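Local coordinates for macromomycin (Streptomyces macromomyceticus, PDB 2MCM), which binds non-covalently the cytotoxic, DNA-cleaving chromophore of the antibiotic auromomycin, for which it is the apoprotein, at residues P2-T7 with V20-L25; T29-G34 with A95-D100. All blocks are in the same frame, centred on the assembly; numbering follows the deposited sequence. Where two conformers were deposited one is given.

Contact 1. Residues P2-T7 with V20-L25; sequences PGVTVT and VSATGL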
loop_
_atom_site.group_PDB
_atom_site.type_symbol
_atom_site.label_atom_id
_atom_site.label_comp_id
_atom_site.label_asym_id
_atom_site.label_seq_id
_atom_site.Cartn_x
_atom_site.Cartn_y
_atom_site.Cartn_z
ATOM N N PRO A 2 12.305 -8.781 -1.302
ATOM C CA PRO A 2 11.128 -8.258 -0.601
ATOM C C PRO A 2 10.015 -9.212 -0.316
ATOM O O PRO A 2 9.545 -9.970 -1.176
ATOM C CB PRO A 2 10.639 -7.035 -1.383
ATOM C CG PRO A 2 11.733 -6.732 -2.348
ATOM C CD PRO A 2 12.609 -7.965 -2.471
ATOM N N GLY A 3 9.510 -9.106 0.929
ATOM C CA GLY A 3 8.349 -9.924 1.328
ATOM C C GLY A 3 7.533 -8.964 2.284
ATOM O O GLY A 3 8.199 -8.170 2.953
ATOM N N VAL A 4 6.247 -9.158 2.232
ATOM C CA VAL A 4 5.438 -8.259 3.124
ATOM C C VAL A 4 4.320 -9.119 3.739
ATOM O O VAL A 4 3.824 -10.075 3.109
ATOM C CB VAL A 4 4.811 -7.125 2.282
ATOM C CG1 VAL A 4 3.616 -7.629 1.486
ATOM C CG2 VAL A 4 4.404 -5.953 3.184
ATOM N N THR A 5 3.919 -8.736 4.912
ATOM C CA THR A 5 2.788 -9.342 5.609
ATOM C C THR A 5 1.936 -8.135 6.099
ATOM O O THR A 5 2.547 -7.147 6.506
ATOM C CB THR A 5 3.352 -10.150 6.846
ATOM O OG1 THR A 5 2.142 -10.962 7.186
ATOM C CG2 THR A 5 3.825 -9.347 8.003
ATOM N N VAL A 6 0.664 -8.213 5.917
ATOM C CA VAL A 6 -0.283 -7.142 6.396
ATOM C C VAL A 6 -1.178 -7.805 7.436
ATOM O O VAL A 6 -1.791 -8.835 7.115
ATOM C CB VAL A 6 -1.053 -6.601 5.241
ATOM C CG1 VAL A 6 -2.112 -5.545 5.683
ATOM C CG2 VAL A 6 -0.205 -5.991 4.128
ATOM N N THR A 7 -1.205 -7.200 8.639
ATOM C CA THR A 7 -2.032 -7.822 9.695
ATOM C C THR A 7 -2.924 -6.816 10.402
ATOM O O THR A 7 -2.371 -5.807 10.833
ATOM C CB THR A 7 -1.011 -8.332 10.822
ATOM O OG1 THR A 7 -0.077 -9.234 10.181
ATOM C CG2 THR A 7 -1.796 -9.013 11.945
ATOM N N VAL A 20 1.893 -3.079 8.441
ATOM C CA VAL A 20 2.599 -3.634 7.222
ATOM C C VAL A 20 3.990 -4.002 7.679
ATOM O O VAL A 20 4.730 -3.100 8.127
ATOM C CB VAL A 20 2.630 -2.585 6.126
ATOM C CG1 VAL A 20 3.391 -3.125 4.873
ATOM C CG2 VAL A 20 1.262 -2.103 5.714
ATOM N N SER A 21 4.415 -5.233 7.614
ATOM C CA SER A 21 5.744 -5.705 8.011
ATOM C C SER A 21 6.453 -6.258 6.745
ATOM O O SER A 21 5.882 -7.162 6.114
ATOM C CB SER A 21 5.792 -6.856 8.998
ATOM O OG SER A 21 5.014 -6.480 10.124
ATOM N N ALA A 22 7.590 -5.638 6.522
ATOM C CA ALA A 22 8.335 -6.101 5.296
ATOM C C ALA A 22 9.725 -6.464 5.688
ATOM O O ALA A 22 10.338 -5.966 6.642
ATOM C CB ALA A 22 8.281 -4.967 4.286
ATOM N N THR A 23 10.283 -7.421 4.913
ATOM C CA THR A 23 11.643 -7.883 5.137
ATOM C C THR A 23 12.345 -8.070 3.760
ATOM O O THR A 23 11.663 -8.010 2.760
ATOM C CB THR A 23 11.676 -9.303 5.871
ATOM O OG1 THR A 23 10.890 -10.157 5.021
ATOM C CG2 THR A 23 11.128 -9.156 7.308
ATOM N N GLY A 24 13.662 -8.169 3.868
ATOM C CA GLY A 24 14.432 -8.423 2.592
ATOM C C GLY A 24 14.562 -7.163 1.795
ATOM O O GLY A 24 14.775 -7.261 0.549
ATOM N N LEU A 25 14.421 -5.959 2.377
ATOM C CA LEU A 25 14.552 -4.732 1.607
ATOM C C LEU A 25 15.998 -4.241 1.630
ATOM O O LEU A 25 16.893 -4.819 2.307
ATOM C CB LEU A 25 13.662 -3.631 2.355
ATOM C CG LEU A 25 12.216 -4.062 2.558
ATOM C CD1 LEU A 25 11.458 -2.923 3.318
ATOM C CD2 LEU A 25 11.529 -4.379 1.261
#

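Contact 2. Residues T29-G34 with A95-D100; sequences TVYHVG and AGLGSD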
loop_
_atom_site.group_PDB
_atom_site.type_symbol
_atom_site.label_atom_id
_atom_site.label_comp_id
_atom_site.label_asym_id
_atom_site.label_seq_id
_atom_site.Cartn_x
_atom_site.Cartn_y
_atom_site.Cartn_z
ATOM N N THR A 29 17.014 2.629 1.684
ATOM C CA THR A 29 16.136 3.044 0.599
ATOM C C THR A 29 14.757 3.452 1.219
ATOM O O THR A 29 14.362 2.797 2.164
ATOM C CB THR A 29 15.913 1.805 -0.369
ATOM O OG1 THR A 29 17.240 1.577 -0.921
ATOM C CG2 THR A 29 14.880 2.116 -1.436
ATOM N N VAL A 30 14.183 4.444 0.597
ATOM C CA VAL A 30 12.871 4.925 1.009
ATOM C C VAL A 30 11.816 4.115 0.274
ATOM O O VAL A 30 11.885 4.047 -0.975
ATOM C CB VAL A 30 12.702 6.435 0.656
ATOM C CG1 VAL A 30 11.273 6.876 1.024
ATOM C CG2 VAL A 30 13.761 7.289 1.350
ATOM N N TYR A 31 10.871 3.526 0.999
ATOM C CA TYR A 31 9.745 2.818 0.415
ATOM C C TYR A 31 8.452 3.576 0.673
ATOM O O TYR A 31 8.266 4.120 1.816
ATOM C CB TYR A 31 9.660 1.399 1.022
ATOM C CG TYR A 31 10.858 0.555 0.605
ATOM C CD1 TYR A 31 12.050 0.599 1.279
ATOM C CD2 TYR A 31 10.741 -0.213 -0.575
ATOM C CE1 TYR A 31 13.204 -0.140 0.902
ATOM C CE2 TYR A 31 11.835 -1.007 -0.942
ATOM C CZ TYR A 31 13.004 -0.924 -0.260
ATOM O OH TYR A 31 14.142 -1.648 -0.624
ATOM N N HIS A 32 7.592 3.709 -0.272
ATOM C CA HIS A 32 6.283 4.347 -0.190
ATOM C C HIS A 32 5.289 3.278 0.205
ATOM O O HIS A 32 5.089 2.298 -0.526
ATOM C CB HIS A 32 5.854 4.946 -1.560
ATOM C CG HIS A 32 6.971 5.767 -2.149
ATOM N ND1 HIS A 32 7.467 6.891 -1.520
ATOM C CD2 HIS A 32 7.708 5.593 -3.265
ATOM C CE1 HIS A 32 8.504 7.374 -2.264
ATOM N NE2 HIS A 32 8.625 6.620 -3.364
ATOM N N VAL A 33 4.662 3.402 1.359
ATOM C CA VAL A 33 3.667 2.454 1.918
ATOM C C VAL A 33 2.301 2.903 1.589
ATOM O O VAL A 33 1.976 4.167 1.770
ATOM C CB VAL A 33 3.888 2.388 3.451
ATOM C CG1 VAL A 33 2.869 1.399 4.043
ATOM C CG2 VAL A 33 5.297 1.956 3.816
ATOM N N GLY A 34 1.384 2.136 1.019
ATOM C CA GLY A 34 0.057 2.698 0.700
ATOM C C GLY A 34 -0.963 1.632 0.354
ATOM O O GLY A 34 -0.626 0.433 0.224
ATOM N N ALA A 95 -2.503 -3.538 0.241
ATOM C CA ALA A 95 -1.639 -2.706 1.090
ATOM C C ALA A 95 -0.215 -3.250 0.801
ATOM O O ALA A 95 -0.015 -4.467 0.686
ATOM C CB ALA A 95 -1.974 -2.813 2.572
ATOM N N GLY A 96 0.752 -2.320 0.658
ATOM C CA GLY A 96 2.094 -2.862 0.378
ATOM C C GLY A 96 3.046 -1.695 0.327
ATOM O O GLY A 96 2.679 -0.587 0.803
ATOM N N LEU A 97 4.243 -1.888 -0.166
ATOM C CA LEU A 97 5.258 -0.856 -0.254
ATOM C C LEU A 97 6.147 -1.017 -1.481
ATOM O O LEU A 97 6.264 -2.148 -1.946
ATOM C CB LEU A 97 6.004 -0.862 1.079
ATOM C CG LEU A 97 7.010 -1.943 1.378
ATOM C CD1 LEU A 97 7.758 -1.695 2.673
ATOM C CD2 LEU A 97 6.424 -3.344 1.335
ATOM N N GLY A 98 6.631 0.120 -1.975
ATOM C CA GLY A 98 7.510 -0.007 -3.161
ATOM C C GLY A 98 8.425 1.202 -3.182
ATOM O O GLY A 98 8.073 2.289 -2.694
ATOM N N SER A 99 9.583 1.041 -3.782
ATOM C CA SER A 99 10.556 2.123 -3.946
ATOM C C SER A 99 10.326 2.791 -5.307
ATOM O O SER A 99 9.467 2.421 -6.070
ATOM C CB SER A 99 11.968 1.571 -3.812
ATOM O OG SER A 99 12.235 0.845 -5.076
ATOM N N ASP A 100 11.158 3.819 -5.577
ATOM C CA ASP A 100 11.037 4.539 -6.861
ATOM C C ASP A 100 11.408 3.627 -8.047
ATOM O O ASP A 100 11.032 4.004 -9.165
ATOM C CB ASP A 100 11.855 5.817 -6.836
ATOM C CG ASP A 100 11.195 6.835 -5.874
ATOM O OD1 ASP A 100 9.965 6.892 -5.813
ATOM O OD2 ASP A 100 11.918 7.604 -5.210
HETATM O O HOH W 1 12.560 5.006 -3.413
#

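Contact 1. Residues P2-T7 with V20-L25
V20 holds CG1 anti to its backbone N (chi1 178°), and V4, in one of two conformers, holds CG2 anti to its own N. These two methyls meet where the side chains cross obliquely. The distance from V4 CG2 to V20 CG1, 3.4 Å, is tighter than normal, so its detail is doubtful. A22 CB lies on the same face. V6 CG2 approaches V20 CG2 more loosely, at 4.4 Å. P2 extends the apolar row at the other end, with its ring carbon CB 3.9 Å from L25 CD2. The opposite face carries T5, S21 and T23 and is more exposed.

The backbones form a regular antiparallel pair. G3 and T23 exchange two hydrogen bonds, and so do T5 and S21. The bond from S21 N to T5 O is 2.9 Å long and almost straight, with 177° at the hydrogen. V4 with A22 and V6 with V20 are the non-hydrogen-bonded pairs. There the CA-H groups of V4 and A22 point at carbonyls, and A22 CA comes to 3.1 Å from G3 O.

The arrangement is a beta hairpin of strands 3-7 and 16-23. Strand 3-7 is an edge strand, and strand 62-68 pairs with the other side of 16-23. The valine face is covered by strand 93-98 through A95 and L97, and by strand 104-109 through A105 and I109.

Contact 2. Residues T29-G34 with A95-D100
V33 and L97 stand side by side on one face of the strand pair and point the same way. V33 CG2 lies 4.0 Å from L97 CB. Next to them Y31 is buried, and its ring atom CD2 comes within 3.6 Å of S99 N. The Y31 hydroxyl bonds to E103 and to T26 N. This is the close-packed part. The backbones pair in antiparallel fashion: H32 with G98 and G34 with G96, each by two hydrogen bonds. The bond from H32 N to G98 O is 2.8 Å.

The solvent side is the end where H32, partly exposed, meets the exposed D100. H32 NE2 donates to D100 OD1 at 2.8 Å, with 162° at the hydrogen. The carboxylate oxygen lies near the ring plane, but the donor comes from above the carboxylate plane. D53 OD1 binds ND1, so two acidic residues fix the ring and would probably favour its protonated form. A water joins V30 O, at 2.7 Å, to D100 N, at 2.8 Å.

G34 and G96 bring no side chains to the H32 face. A hexylene glycol molecule, probably from the crystallisation liquor, bonds to H32 O and lies near G96. This is consistent with the edge of the chromophore cleft, as in relatives of this family. Strand 30-40 also pairs with 52-55, and 93-98 with 104-109. Strands 3-7 and 62-68 pack against L97 and A95.

From the N terminus, contact 1 comes first. It closes the hairpin between residues 7 and 20 and joins the first two strands of the three-stranded sheet. The chain then turns after L25 and enters strand 30-40. Contact 2 opens there and closes only 60 residues later, when strand 93-98 returns beside it in the other sheet. The two contacts are in series: they neither nest nor cross. The centres of contacts 1 and 2 lie about 10 Å apart. They meet face to face in the core. A22 CB lies 3.7 Å from L97 CD1, and L25 CB lies 3.6 Å from Y31 OH. Together they join the two sheets of the immunoglobulin-like barrel of the neocarzinostatin family.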